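Kinesin-like protein Nod (Drosophila melanogaster, PDB 3DC4) is a microtubule-binding kinesin ATPase required to segregate non-exchange chromosomes in meiosis, represented here by its catalytic motor domain with ADP bound. Local coordinates at residues A[22-28]-A[304-310]; A[167-173]-A[201-207]; A[42-46]-A[312-316]; A[87-91]-A[134-138]. Numbering follows the deposited sequence.

Contact 1 lies in the core of the motor domain: parallel strands 22-28 and 304-310, held mainly by backbone hydrogen bonds and apolar side chains. The others are partly buried. Contact 3 follows strand 305-312 past its end, where regular pairing gives way to ST turns and a single direct backbone hydrogen bond between loop residues Val44, ahead of strand 45-46, and Pro314; Val28 CG1 meets Ile312 CD1 at 3.6 Å, joining the two contacts. Contact 4 touches contact 1 through Tyr305 and Lys89, but is helix-on-helix, with an apolar centre and a salt bridge at its margin. Contact 2 stands apart, combining a side-chain-to-carbonyl hydrogen bond from Asn205, a weak one from Arg207, and leucine and proline packing.

Contact 1. Residues A[22-28]-A[304-310]; sequences SAVRIAV and SYLTFLA
This is a parallel strand pair inside the central beta sheet of the kinesin motor domain, a P-loop NTPase fold. Strand 305-312 runs between 23-30 and 96-101, the strand that leads into the P-loop. The short axes of 23-28 and 305-310 approach to 4.5 Å at a crossing angle of -17°, in a register that pairs Ala23 with Tyr305 and continues one for one to Val28 with Ala310. Both backbones are extended. The odd residues of the first strand make the bonds: Leu306 N to Ala23 O (3.0 Å), Arg25 N to Leu306 O (2.8 Å), Phe308 N to Arg25 O (2.7 Å), Ala27 N to Phe308 O (2.8 Å) and Ala310 N to Ala27 O (2.7 Å). Val24, Ile26, Val28, Leu306, Phe308 and Ala310 share one apolar face, covered by helices 319-335 and 267-279. There Phe308 (chi1 m, chi2 -87°) sets CD2 3.8 Å from Ile26 CG1. The other face carries Ala23, Arg25, Ala27, Tyr305, Thr307 and Leu309; a water bonds Thr307 OG1 at 2.8 Å and donates to Ala23 O at 3.3 Å. Before the strands proper, Ser22 N bonds Ser304 O at 2.8 Å. Tyr305, chi1 m, lays its ring under Ser22 in a CH-pi contact, with Ser22 CB 3.6 Å from the ring centroid.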
loop_
_atom_site.group_PDB
_atom_site.type_symbol
_atom_site.label_atom_id
_atom_site.label_comp_id
_atom_site.label_asym_id
_atom_site.label_seq_id
_atom_site.Cartn_x
_atom_site.Cartn_y
_atom_site.Cartn_z
ATOM N N SER A 22 2.691 -6.229 14.096
ATOM C CA SER A 22 1.598 -7.120 14.468
ATOM C C SER A 22 1.363 -8.181 13.398
ATOM O O SER A 22 0.993 -9.317 13.706
ATOM C CB SER A 22 0.306 -6.332 14.708
ATOM O OG SER A 22 0.361 -5.619 15.934
ATOM N N ALA A 23 1.586 -7.812 12.141
ATOM C CA ALA A 23 1.393 -8.745 11.042
ATOM C C ALA A 23 1.933 -8.201 9.730
ATOM O O ALA A 23 1.716 -7.038 9.392
ATOM C CB ALA A 23 -0.095 -9.073 10.896
ATOM N N VAL A 24 2.662 -9.045 9.009
ATOM C CA VAL A 24 3.200 -8.682 7.706
ATOM C C VAL A 24 2.584 -9.698 6.750
ATOM O O VAL A 24 2.870 -10.889 6.840
ATOM C CB VAL A 24 4.737 -8.786 7.667
ATOM C CG1 VAL A 24 5.241 -8.443 6.271
ATOM C CG2 VAL A 24 5.350 -7.822 8.686
ATOM N N ARG A 25 1.724 -9.224 5.854
ATOM C CA ARG A 25 1.036 -10.092 4.909
ATOM C C ARG A 25 1.437 -9.826 3.457
ATOM O O ARG A 25 1.746 -8.692 3.077
ATOM C CB ARG A 25 -0.482 -9.908 5.054
ATOM C CG ARG A 25 -1.040 -10.085 6.462
ATOM C CD ARG A 25 -0.831 -11.490 7.011
ATOM N NE ARG A 25 -1.998 -11.960 7.762
ATOM C CZ ARG A 25 -3.111 -12.412 7.191
ATOM N NH1 ARG A 25 -3.198 -12.458 5.867
ATOM N NH2 ARG A 25 -4.139 -12.809 7.935
ATOM N N ILE A 26 1.420 -10.878 2.647
ATOM C CA ILE A 26 1.772 -10.749 1.241
ATOM C C ILE A 26 0.709 -11.380 0.350
ATOM O O ILE A 26 0.311 -12.536 0.537
ATOM C CB ILE A 26 3.137 -11.403 0.950
ATOM C CG1 ILE A 26 4.230 -10.636 1.705
ATOM C CG2 ILE A 26 3.423 -11.385 -0.560
ATOM C CD1 ILE A 26 5.612 -11.203 1.579
ATOM N N ALA A 27 0.244 -10.599 -0.616
ATOM C CA ALA A 27 -0.767 -11.060 -1.545
ATOM C C ALA A 27 -0.287 -10.823 -2.971
ATOM O O ALA A 27 0.520 -9.923 -3.216
ATOM C CB ALA A 27 -2.064 -10.302 -1.315
ATOM N N VAL A 28 -0.779 -11.636 -3.898
ATOM C CA VAL A 28 -0.445 -11.499 -5.305
ATOM C C VAL A 28 -1.742 -11.418 -6.088
ATOM O O VAL A 28 -2.696 -12.159 -5.827
ATOM C CB VAL A 28 0.371 -12.700 -5.837
ATOM C CG1 VAL A 28 0.681 -12.499 -7.320
ATOM C CG2 VAL A 28 1.673 -12.825 -5.054
ATOM N N SER A 304 2.533 -2.466 14.300
ATOM C CA SER A 304 1.968 -1.901 13.081
ATOM C C SER A 304 1.704 -3.036 12.094
ATOM O O SER A 304 2.215 -4.145 12.267
ATOM C CB SER A 304 2.912 -0.869 12.473
ATOM O OG SER A 304 2.986 0.271 13.314
ATOM N N TYR A 305 0.900 -2.751 11.070
ATOM C CA TYR A 305 0.548 -3.740 10.055
ATOM C C TYR A 305 1.088 -3.390 8.682
ATOM O O TYR A 305 0.991 -2.249 8.240
ATOM C CB TYR A 305 -0.969 -3.890 9.966
ATOM C CG TYR A 305 -1.584 -4.496 11.197
ATOM C CD1 TYR A 305 -1.773 -3.739 12.356
ATOM C CD2 TYR A 305 -1.954 -5.837 11.210
ATOM C CE1 TYR A 305 -2.314 -4.308 13.496
ATOM C CE2 TYR A 305 -2.493 -6.420 12.339
ATOM C CZ TYR A 305 -2.669 -5.655 13.477
ATOM O OH TYR A 305 -3.194 -6.251 14.599
ATOM N N LEU A 306 1.658 -4.384 8.006
ATOM C CA LEU A 306 2.211 -4.185 6.673
ATOM C C LEU A 306 1.683 -5.253 5.724
ATOM O O LEU A 306 1.834 -6.448 5.975
ATOM C CB LEU A 306 3.743 -4.235 6.730
ATOM C CG LEU A 306 4.537 -4.151 5.423
ATOM C CD1 LEU A 306 4.178 -2.883 4.677
ATOM C CD2 LEU A 306 6.033 -4.192 5.728
ATOM N N THR A 307 1.054 -4.814 4.638
ATOM C CA THR A 307 0.511 -5.738 3.652
ATOM C C THR A 307 1.005 -5.396 2.248
ATOM O O THR A 307 0.845 -4.268 1.768
ATOM C CB THR A 307 -1.029 -5.729 3.660
ATOM O OG1 THR A 307 -1.500 -6.224 4.921
ATOM C CG2 THR A 307 -1.575 -6.617 2.538
ATOM N N PHE A 308 1.623 -6.385 1.608
ATOM C CA PHE A 308 2.163 -6.253 0.255
ATOM C C PHE A 308 1.186 -6.793 -0.767
ATOM O O PHE A 308 0.575 -7.839 -0.548
ATOM C CB PHE A 308 3.447 -7.074 0.100
ATOM C CG PHE A 308 4.639 -6.496 0.790
ATOM C CD1 PHE A 308 5.438 -5.557 0.142
ATOM C CD2 PHE A 308 4.994 -6.924 2.063
ATOM C CE1 PHE A 308 6.586 -5.062 0.751
ATOM C CE2 PHE A 308 6.141 -6.436 2.684
ATOM C CZ PHE A 308 6.939 -5.500 2.023
ATOM N N LEU A 309 1.043 -6.093 -1.883
ATOM C CA LEU A 309 0.183 -6.565 -2.959
ATOM C C LEU A 309 1.048 -6.590 -4.202
ATOM O O LEU A 309 1.354 -5.540 -4.782
ATOM C CB LEU A 309 -1.021 -5.646 -3.190
ATOM C CG LEU A 309 -1.944 -6.061 -4.351
ATOM C CD1 LEU A 309 -2.511 -7.460 -4.103
ATOM C CD2 LEU A 309 -3.098 -5.060 -4.472
ATOM N N ALA A 310 1.476 -7.790 -4.582
ATOM C CA ALA A 310 2.303 -7.981 -5.773
ATOM C C ALA A 310 1.371 -8.117 -6.953
ATOM O O ALA A 310 0.529 -9.005 -6.982
ATOM C CB ALA A 310 3.130 -9.257 -5.643
HETATM O O HOH W 1 -2.423 -6.318 17.380
HETATM O O HOH W 2 -0.974 -6.853 7.577
#

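Contact 2. Residues A[167-173]-A[201-207]; sequences LLGSTPH and LGTRNRR
Residues 201-204 are the last turn of helix 192-204, and Asn205 is where the chain leaves helical geometry, though its N still bonds Leu201 O at 3.1 Å. Opposite, 167-173 is an irregular loop following strand 164-166; it starts close to the helix, with the CA atoms of Leu167 and Gly202 4.9 Å apart, bulges outward at Ser170 and Thr171, and returns at Pro172. Gly202 has no side chain, and Leu167 lies against its backbone, CD2 3.4 Å from Gly202 O. Beside it, Leu168 CD2 meets Leu201 CD2 at 3.6 Å, both leucines also resting on Leu187. Asn205 (chi1 m) fills the hollow of the loop: its ND2 donates to Leu167 O at 3.2 Å, while its CB packs on Pro172 CB at 3.5 Å. In the kinesin fold this helix leads into the first switch region, and residues 208-217 are not modelled here. Arg206, fully extended, points its CA-to-CB bond away from the loop; its side chain pairs with Glu158 and Ser220 and lies about 7 Å from the bound magnesium. Arg207 turns back instead, chi1 p, forming a salt bridge with Glu158 through NH1 and a weak hydrogen bond from NH2 to Pro172 O at 3.0 Å.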
loop_
_atom_site.group_PDB
_atom_site.type_symbol
_atom_site.label_atom_id
_atom_site.label_comp_id
_atom_site.label_asym_id
_atom_site.label_seq_id
_atom_site.Cartn_x
_atom_site.Cartn_y
_atom_site.Cartn_z
ATOM N N LEU A 167 1.961 16.822 -2.463
ATOM C CA LEU A 167 1.031 17.131 -3.548
ATOM C C LEU A 167 -0.220 17.909 -3.156
ATOM O O LEU A 167 -1.012 18.275 -4.022
ATOM C CB LEU A 167 0.614 15.838 -4.257
ATOM C CG LEU A 167 1.564 15.273 -5.320
ATOM C CD1 LEU A 167 2.976 15.234 -4.808
ATOM C CD2 LEU A 167 1.089 13.893 -5.744
ATOM N N LEU A 168 -0.407 18.162 -1.866
ATOM C CA LEU A 168 -1.586 18.896 -1.413
ATOM C C LEU A 168 -1.229 20.269 -0.834
ATOM O O LEU A 168 -2.106 20.998 -0.373
ATOM C CB LEU A 168 -2.356 18.063 -0.373
ATOM C CG LEU A 168 -2.925 16.710 -0.831
ATOM C CD1 LEU A 168 -3.509 15.955 0.363
ATOM C CD2 LEU A 168 -3.997 16.928 -1.890
ATOM N N GLY A 169 0.056 20.613 -0.865
ATOM C CA GLY A 169 0.493 21.898 -0.346
ATOM C C GLY A 169 0.577 22.953 -1.432
ATOM O O GLY A 169 0.131 22.728 -2.559
ATOM N N SER A 170 1.150 24.109 -1.094
ATOM C CA SER A 170 1.294 25.214 -2.042
ATOM C C SER A 170 2.519 25.055 -2.936
ATOM O O SER A 170 2.636 25.719 -3.968
ATOM C CB SER A 170 1.389 26.542 -1.290
ATOM O OG SER A 170 0.182 26.829 -0.608
ATOM N N THR A 171 3.430 24.178 -2.533
ATOM C CA THR A 171 4.642 23.940 -3.305
ATOM C C THR A 171 4.800 22.453 -3.609
ATOM O O THR A 171 5.728 21.808 -3.123
ATOM C CB THR A 171 5.889 24.443 -2.545
ATOM O OG1 THR A 171 5.921 23.863 -1.235
ATOM C CG2 THR A 171 5.861 25.958 -2.419
ATOM N N PRO A 172 3.895 21.896 -4.432
ATOM C CA PRO A 172 3.928 20.478 -4.804
ATOM C C PRO A 172 5.151 20.081 -5.626
ATOM O O PRO A 172 5.431 18.896 -5.801
ATOM C CB PRO A 172 2.625 20.301 -5.578
ATOM C CG PRO A 172 2.466 21.624 -6.253
ATOM C CD PRO A 172 2.802 22.591 -5.137
ATOM N N HIS A 173 5.877 21.075 -6.127
ATOM C CA HIS A 173 7.062 20.812 -6.931
ATOM C C HIS A 173 8.344 21.156 -6.183
ATOM O O HIS A 173 9.392 21.362 -6.789
ATOM C CB HIS A 173 6.987 21.593 -8.245
ATOM C CG HIS A 173 5.906 21.115 -9.166
ATOM N ND1 HIS A 173 5.869 19.830 -9.662
ATOM C CD2 HIS A 173 4.827 21.750 -9.683
ATOM C CE1 HIS A 173 4.813 19.693 -10.446
ATOM N NE2 HIS A 173 4.164 20.843 -10.476
ATOM N N LEU A 201 -6.727 16.859 -7.057
ATOM C CA LEU A 201 -5.757 17.914 -6.787
ATOM C C LEU A 201 -4.342 17.358 -6.838
ATOM O O LEU A 201 -3.462 17.920 -7.494
ATOM C CB LEU A 201 -6.017 18.527 -5.410
ATOM C CG LEU A 201 -4.992 19.542 -4.896
ATOM C CD1 LEU A 201 -5.023 20.797 -5.758
ATOM C CD2 LEU A 201 -5.303 19.883 -3.450
ATOM N N GLY A 202 -4.129 16.249 -6.139
ATOM C CA GLY A 202 -2.817 15.636 -6.112
ATOM C C GLY A 202 -2.356 15.168 -7.479
ATOM O O GLY A 202 -1.187 15.319 -7.836
ATOM N N THR A 203 -3.277 14.605 -8.252
ATOM C CA THR A 203 -2.949 14.110 -9.581
ATOM C C THR A 203 -2.487 15.234 -10.499
ATOM O O THR A 203 -1.549 15.062 -11.274
ATOM C CB THR A 203 -4.152 13.410 -10.216
ATOM O OG1 THR A 203 -4.561 12.326 -9.375
ATOM C CG2 THR A 203 -3.787 12.861 -11.588
ATOM N N ARG A 204 -3.146 16.384 -10.414
ATOM C CA ARG A 204 -2.772 17.515 -11.249
ATOM C C ARG A 204 -1.387 18.032 -10.870
ATOM O O ARG A 204 -0.565 18.297 -11.742
ATOM C CB ARG A 204 -3.793 18.651 -11.127
ATOM C CG ARG A 204 -5.189 18.289 -11.614
ATOM C CD ARG A 204 -5.970 19.535 -12.017
ATOM N NE ARG A 204 -6.223 20.439 -10.897
ATOM C CZ ARG A 204 -7.221 20.300 -10.029
ATOM N NH1 ARG A 204 -8.070 19.291 -10.147
ATOM N NH2 ARG A 204 -7.374 21.178 -9.046
ATOM N N ASN A 205 -1.127 18.162 -9.573
ATOM C CA ASN A 205 0.164 18.660 -9.106
ATOM C C ASN A 205 1.264 17.609 -9.181
ATOM O O ASN A 205 2.371 17.825 -8.684
ATOM C CB ASN A 205 0.060 19.168 -7.665
ATOM C CG ASN A 205 -0.909 20.328 -7.521
ATOM O OD1 ASN A 205 -0.928 21.244 -8.344
ATOM N ND2 ASN A 205 -1.713 20.297 -6.465
ATOM N N ARG A 206 0.963 16.477 -9.804
ATOM C CA ARG A 206 1.941 15.407 -9.931
ATOM C C ARG A 206 2.672 15.501 -11.265
ATOM O O ARG A 206 2.055 15.715 -12.307
ATOM C CB ARG A 206 1.246 14.053 -9.809
ATOM C CG ARG A 206 2.203 12.890 -9.720
ATOM C CD ARG A 206 1.467 11.612 -9.375
ATOM N NE ARG A 206 2.387 10.489 -9.258
ATOM C CZ ARG A 206 2.015 9.247 -8.974
ATOM N NH1 ARG A 206 0.735 8.965 -8.780
ATOM N NH2 ARG A 206 2.928 8.292 -8.881
ATOM N N ARG A 207 3.991 15.340 -11.221
ATOM C CA ARG A 207 4.817 15.418 -12.421
ATOM C C ARG A 207 4.968 14.056 -13.088
ATOM O O ARG A 207 4.682 13.904 -14.277
ATOM C CB ARG A 207 6.198 15.976 -12.068
ATOM C CG ARG A 207 7.010 15.083 -11.145
ATOM C CD ARG A 207 8.313 15.752 -10.742
ATOM N NE ARG A 207 8.092 16.884 -9.847
ATOM C CZ ARG A 207 7.572 16.780 -8.628
ATOM N NH1 ARG A 207 7.218 15.593 -8.155
ATOM N NH2 ARG A 207 7.405 17.863 -7.883
#

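Contact 3. Residues A[42-46]-A[312-316]; sequences PSVVQ and ISPHQ
Two ST turns meet here, at the point where the central sheet of the motor domain joins its small three-stranded antiparallel sheet, 45-46, 55-58 and 61-64. Residues 312-316 lead from strand 305-312 toward helix 319-335; the side chain of Pro314 lies about 9 Å from the bound ADP. In one turn Ser43 OG (chi1 t) accepts from Val45 N at 3.1 Å and also bonds Glu30; in the other Ser313 OG (chi1 t) accepts from His315 N at 3.2 Å and also bonds Asp318. The segments run 143° apart and come closest at Ser43 and Pro314, CA to CA 4.6 Å. Pro314 O takes the sole direct hydrogen bond between them, from Val44 N at 2.9 Å, with Ser43 CA 3.2 Å from the same oxygen. Deeper in, Val45 CG2 packs on Ile312 CD1 at 3.6 Å, both side chains reaching Leu56. At the exposed end, one water donates to Pro42 O and to Gln316 OE1, each at 2.8 Å.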
loop_
_atom_site.group_PDB
_atom_site.type_symbol
_atom_site.label_atom_id
_atom_site.label_comp_id
_atom_site.label_asym_id
_atom_site.label_seq_id
_atom_site.Cartn_x
_atom_site.Cartn_y
_atom_site.Cartn_z
ATOM N N PRO A 42 -1.997 -17.912 -23.402
ATOM C CA PRO A 42 -1.703 -18.814 -22.283
ATOM C C PRO A 42 -1.006 -18.098 -21.125
ATOM O O PRO A 42 0.154 -17.696 -21.238
ATOM C CB PRO A 42 -0.822 -19.880 -22.928
ATOM C CG PRO A 42 -0.074 -19.101 -23.964
ATOM C CD PRO A 42 -1.152 -18.226 -24.568
ATOM N N SER A 43 -1.718 -17.943 -20.013
ATOM C CA SER A 43 -1.164 -17.267 -18.845
ATOM C C SER A 43 0.016 -18.030 -18.262
ATOM O O SER A 43 -0.028 -19.252 -18.127
ATOM C CB SER A 43 -2.232 -17.100 -17.764
ATOM O OG SER A 43 -1.676 -16.500 -16.607
ATOM N N VAL A 44 1.070 -17.301 -17.915
ATOM C CA VAL A 44 2.250 -17.917 -17.331
ATOM C C VAL A 44 1.966 -18.222 -15.868
ATOM O O VAL A 44 2.721 -18.938 -15.212
ATOM C CB VAL A 44 3.470 -16.978 -17.401
ATOM C CG1 VAL A 44 3.755 -16.607 -18.843
ATOM C CG2 VAL A 44 3.218 -15.733 -16.565
ATOM N N VAL A 45 0.878 -17.657 -15.360
ATOM C CA VAL A 45 0.495 -17.861 -13.972
ATOM C C VAL A 45 -0.425 -19.068 -13.859
ATOM O O VAL A 45 -1.474 -19.133 -14.499
ATOM C CB VAL A 45 -0.232 -16.628 -13.402
ATOM C CG1 VAL A 45 -0.556 -16.852 -11.925
ATOM C CG2 VAL A 45 0.633 -15.384 -13.572
ATOM N N GLN A 46 -0.024 -20.031 -13.047
ATOM C CA GLN A 46 -0.828 -21.219 -12.880
ATOM C C GLN A 46 -1.300 -21.367 -11.449
ATOM O O GLN A 46 -0.507 -21.286 -10.512
ATOM C CB GLN A 46 -0.019 -22.454 -13.267
ATOM C CG GLN A 46 -0.826 -23.725 -13.314
ATOM C CD GLN A 46 0.039 -24.955 -13.159
ATOM O OE1 GLN A 46 1.040 -25.117 -13.864
ATOM N NE2 GLN A 46 -0.343 -25.838 -12.232
ATOM N N ILE A 312 1.065 -8.867 -10.908
ATOM C CA ILE A 312 1.835 -9.524 -11.963
ATOM C C ILE A 312 1.085 -9.704 -13.269
ATOM O O ILE A 312 -0.132 -9.879 -13.297
ATOM C CB ILE A 312 2.297 -10.920 -11.517
ATOM C CG1 ILE A 312 1.079 -11.792 -11.187
ATOM C CG2 ILE A 312 3.217 -10.799 -10.305
ATOM C CD1 ILE A 312 1.418 -13.225 -10.795
ATOM N N SER A 313 1.850 -9.671 -14.350
ATOM C CA SER A 313 1.319 -9.853 -15.683
ATOM C C SER A 313 1.198 -11.349 -15.970
ATOM O O SER A 313 2.024 -12.146 -15.526
ATOM C CB SER A 313 2.268 -9.222 -16.699
ATOM O OG SER A 313 1.832 -9.491 -18.012
ATOM N N PRO A 314 0.136 -11.753 -16.675
ATOM C CA PRO A 314 -0.061 -13.166 -17.012
ATOM C C PRO A 314 0.591 -13.469 -18.359
ATOM O O PRO A 314 0.550 -14.600 -18.845
ATOM C CB PRO A 314 -1.574 -13.280 -17.088
ATOM C CG PRO A 314 -1.944 -11.962 -17.699
ATOM C CD PRO A 314 -1.110 -10.995 -16.890
ATOM N N HIS A 315 1.187 -12.440 -18.953
ATOM C CA HIS A 315 1.821 -12.547 -20.269
ATOM C C HIS A 315 3.228 -13.126 -20.258
ATOM O O HIS A 315 4.067 -12.745 -19.442
ATOM C CB HIS A 315 1.864 -11.172 -20.938
ATOM C CG HIS A 315 0.563 -10.433 -20.894
ATOM N ND1 HIS A 315 -0.619 -10.969 -21.362
ATOM C CD2 HIS A 315 0.261 -9.193 -20.443
ATOM C CE1 HIS A 315 -1.591 -10.090 -21.200
ATOM N NE2 HIS A 315 -1.084 -9.004 -20.644
ATOM N N GLN A 316 3.484 -14.028 -21.199
ATOM C CA GLN A 316 4.781 -14.681 -21.325
ATOM C C GLN A 316 5.921 -13.679 -21.493
ATOM O O GLN A 316 7.005 -13.866 -20.941
ATOM C CB GLN A 316 4.751 -15.651 -22.517
ATOM C CG GLN A 316 6.023 -16.461 -22.714
ATOM C CD GLN A 316 6.315 -17.389 -21.548
ATOM O OE1 GLN A 316 5.443 -18.133 -21.098
ATOM N NE2 GLN A 316 7.552 -17.355 -21.060
HETATM O O HOH W 3 2.740 -18.714 -21.572
#

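Contact 4. Residues A[87-91]-A[134-138]; sequences VDKLL and DIFER
Arg138 gives up more surface here than any other residue, followed by Val87 and Ile135. Arg138 leaves its helix with chi1 m and then runs fully extended, so that its length lies along helix 87-91: CB touches Leu91 CD2 at 3.3 Å, and the guanidinium presents a face to Val87, whose CG1 is 3.1 Å from NH1. NH1 ends 2.6 Å from Asp88 OD1 in a salt bridge, which closes the outer margin of the contact. The segments 87-91 and 134-138 belong to helices 84-92 and 127-141 of the motor domain's P-loop NTPase fold and cross at -54°, axes 10.4 Å apart; Val87 and Ile135 have the nearest CA atoms, at 6.6 Å. Ile135 (chi1 m, chi2 t) occupies the inner side, its CG1 4.2 Å from Val87 CG1 and its CD1 3.6 Å from Leu90 CD2. Beneath them lies the central sheet: Ile135 rests on Ile226 and Leu90 on Val228, both from strand 220-229.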
loop_
_atom_site.group_PDB
_atom_site.type_symbol
_atom_site.label_atom_id
_atom_site.label_comp_id
_atom_site.label_asym_id
_atom_site.label_seq_id
_atom_site.Cartn_x
_atom_site.Cartn_y
_atom_site.Cartn_z
ATOM N N VAL A 87 -9.078 -2.264 8.707
ATOM C CA VAL A 87 -9.884 -1.134 9.140
ATOM C C VAL A 87 -10.074 -1.121 10.650
ATOM O O VAL A 87 -9.925 -0.079 11.284
ATOM C CB VAL A 87 -11.248 -1.116 8.428
ATOM C CG1 VAL A 87 -12.107 0.029 8.960
ATOM C CG2 VAL A 87 -11.037 -0.939 6.934
ATOM N N ASP A 88 -10.400 -2.266 11.237
ATOM C CA ASP A 88 -10.569 -2.302 12.684
ATOM C C ASP A 88 -9.270 -1.953 13.398
ATOM O O ASP A 88 -9.279 -1.241 14.402
ATOM C CB ASP A 88 -11.055 -3.672 13.156
ATOM C CG ASP A 88 -12.557 -3.809 13.071
ATOM O OD1 ASP A 88 -13.251 -2.771 13.176
ATOM O OD2 ASP A 88 -13.041 -4.950 12.912
ATOM N N LYS A 89 -8.153 -2.442 12.871
ATOM C CA LYS A 89 -6.861 -2.171 13.480
ATOM C C LYS A 89 -6.592 -0.665 13.463
ATOM O O LYS A 89 -6.166 -0.090 14.465
ATOM C CB LYS A 89 -5.752 -2.926 12.732
ATOM C CG LYS A 89 -6.001 -4.435 12.571
ATOM C CD LYS A 89 -6.238 -5.143 13.905
ATOM C CE LYS A 89 -6.464 -6.639 13.712
ATOM N NZ LYS A 89 -6.708 -7.334 15.009
ATOM N N LEU A 90 -6.847 -0.034 12.323
ATOM C CA LEU A 90 -6.652 1.400 12.187
ATOM C C LEU A 90 -7.460 2.131 13.258
ATOM O O LEU A 90 -6.941 2.999 13.953
ATOM C CB LEU A 90 -7.114 1.862 10.806
ATOM C CG LEU A 90 -6.982 3.364 10.526
ATOM C CD1 LEU A 90 -5.520 3.761 10.403
ATOM C CD2 LEU A 90 -7.734 3.695 9.239
ATOM N N LEU A 91 -8.733 1.769 13.385
ATOM C CA LEU A 91 -9.610 2.396 14.364
ATOM C C LEU A 91 -9.156 2.130 15.798
ATOM O O LEU A 91 -9.408 2.933 16.692
ATOM C CB LEU A 91 -11.052 1.919 14.164
ATOM C CG LEU A 91 -11.876 2.632 13.083
ATOM C CD1 LEU A 91 -11.123 2.678 11.772
ATOM C CD2 LEU A 91 -13.202 1.909 12.917
ATOM N N ASP A 134 -15.696 2.380 4.758
ATOM C CA ASP A 134 -15.854 1.601 5.985
ATOM C C ASP A 134 -15.345 2.340 7.222
ATOM O O ASP A 134 -15.820 2.103 8.333
ATOM C CB ASP A 134 -15.148 0.242 5.854
ATOM C CG ASP A 134 -15.912 -0.729 4.957
ATOM O OD1 ASP A 134 -17.130 -0.910 5.180
ATOM O OD2 ASP A 134 -15.301 -1.316 4.034
ATOM N N ILE A 135 -14.375 3.227 7.029
ATOM C CA ILE A 135 -13.833 4.010 8.130
ATOM C C ILE A 135 -14.915 4.973 8.617
ATOM O O ILE A 135 -15.178 5.061 9.817
ATOM C CB ILE A 135 -12.595 4.805 7.681
ATOM C CG1 ILE A 135 -11.424 3.841 7.456
ATOM C CG2 ILE A 135 -12.224 5.859 8.727
ATOM C CD1 ILE A 135 -10.224 4.486 6.805
ATOM N N PHE A 136 -15.551 5.680 7.688
ATOM C CA PHE A 136 -16.604 6.621 8.054
ATOM C C PHE A 136 -17.740 5.891 8.760
ATOM O O PHE A 136 -18.222 6.327 9.807
ATOM C CB PHE A 136 -17.175 7.329 6.816
ATOM C CG PHE A 136 -16.284 8.407 6.242
ATOM C CD1 PHE A 136 -15.505 9.214 7.065
ATOM C CD2 PHE A 136 -16.277 8.653 4.873
ATOM C CE1 PHE A 136 -14.736 10.251 6.532
ATOM C CE2 PHE A 136 -15.513 9.688 4.331
ATOM C CZ PHE A 136 -14.742 10.487 5.160
ATOM N N GLU A 137 -18.166 4.775 8.179
ATOM C CA GLU A 137 -19.260 3.995 8.740
ATOM C C GLU A 137 -19.024 3.592 10.193
ATOM O O GLU A 137 -19.894 3.768 11.045
ATOM C CB GLU A 137 -19.492 2.752 7.883
ATOM C CG GLU A 137 -20.609 1.860 8.370
ATOM C CD GLU A 137 -20.947 0.783 7.364
ATOM O OE1 GLU A 137 -21.348 1.136 6.233
ATOM O OE2 GLU A 137 -20.806 -0.413 7.700
ATOM N N ARG A 138 -17.842 3.058 10.475
ATOM C CA ARG A 138 -17.519 2.632 11.830
ATOM C C ARG A 138 -17.326 3.808 12.777
ATOM O O ARG A 138 -17.599 3.702 13.971
ATOM C CB ARG A 138 -16.271 1.755 11.815
ATOM C CG ARG A 138 -16.452 0.494 10.998
ATOM C CD ARG A 138 -15.198 -0.345 11.008
ATOM N NE ARG A 138 -15.359 -1.564 10.228
ATOM C CZ ARG A 138 -14.407 -2.476 10.070
ATOM N NH1 ARG A 138 -13.224 -2.303 10.641
ATOM N NH2 ARG A 138 -14.635 -3.557 9.341
#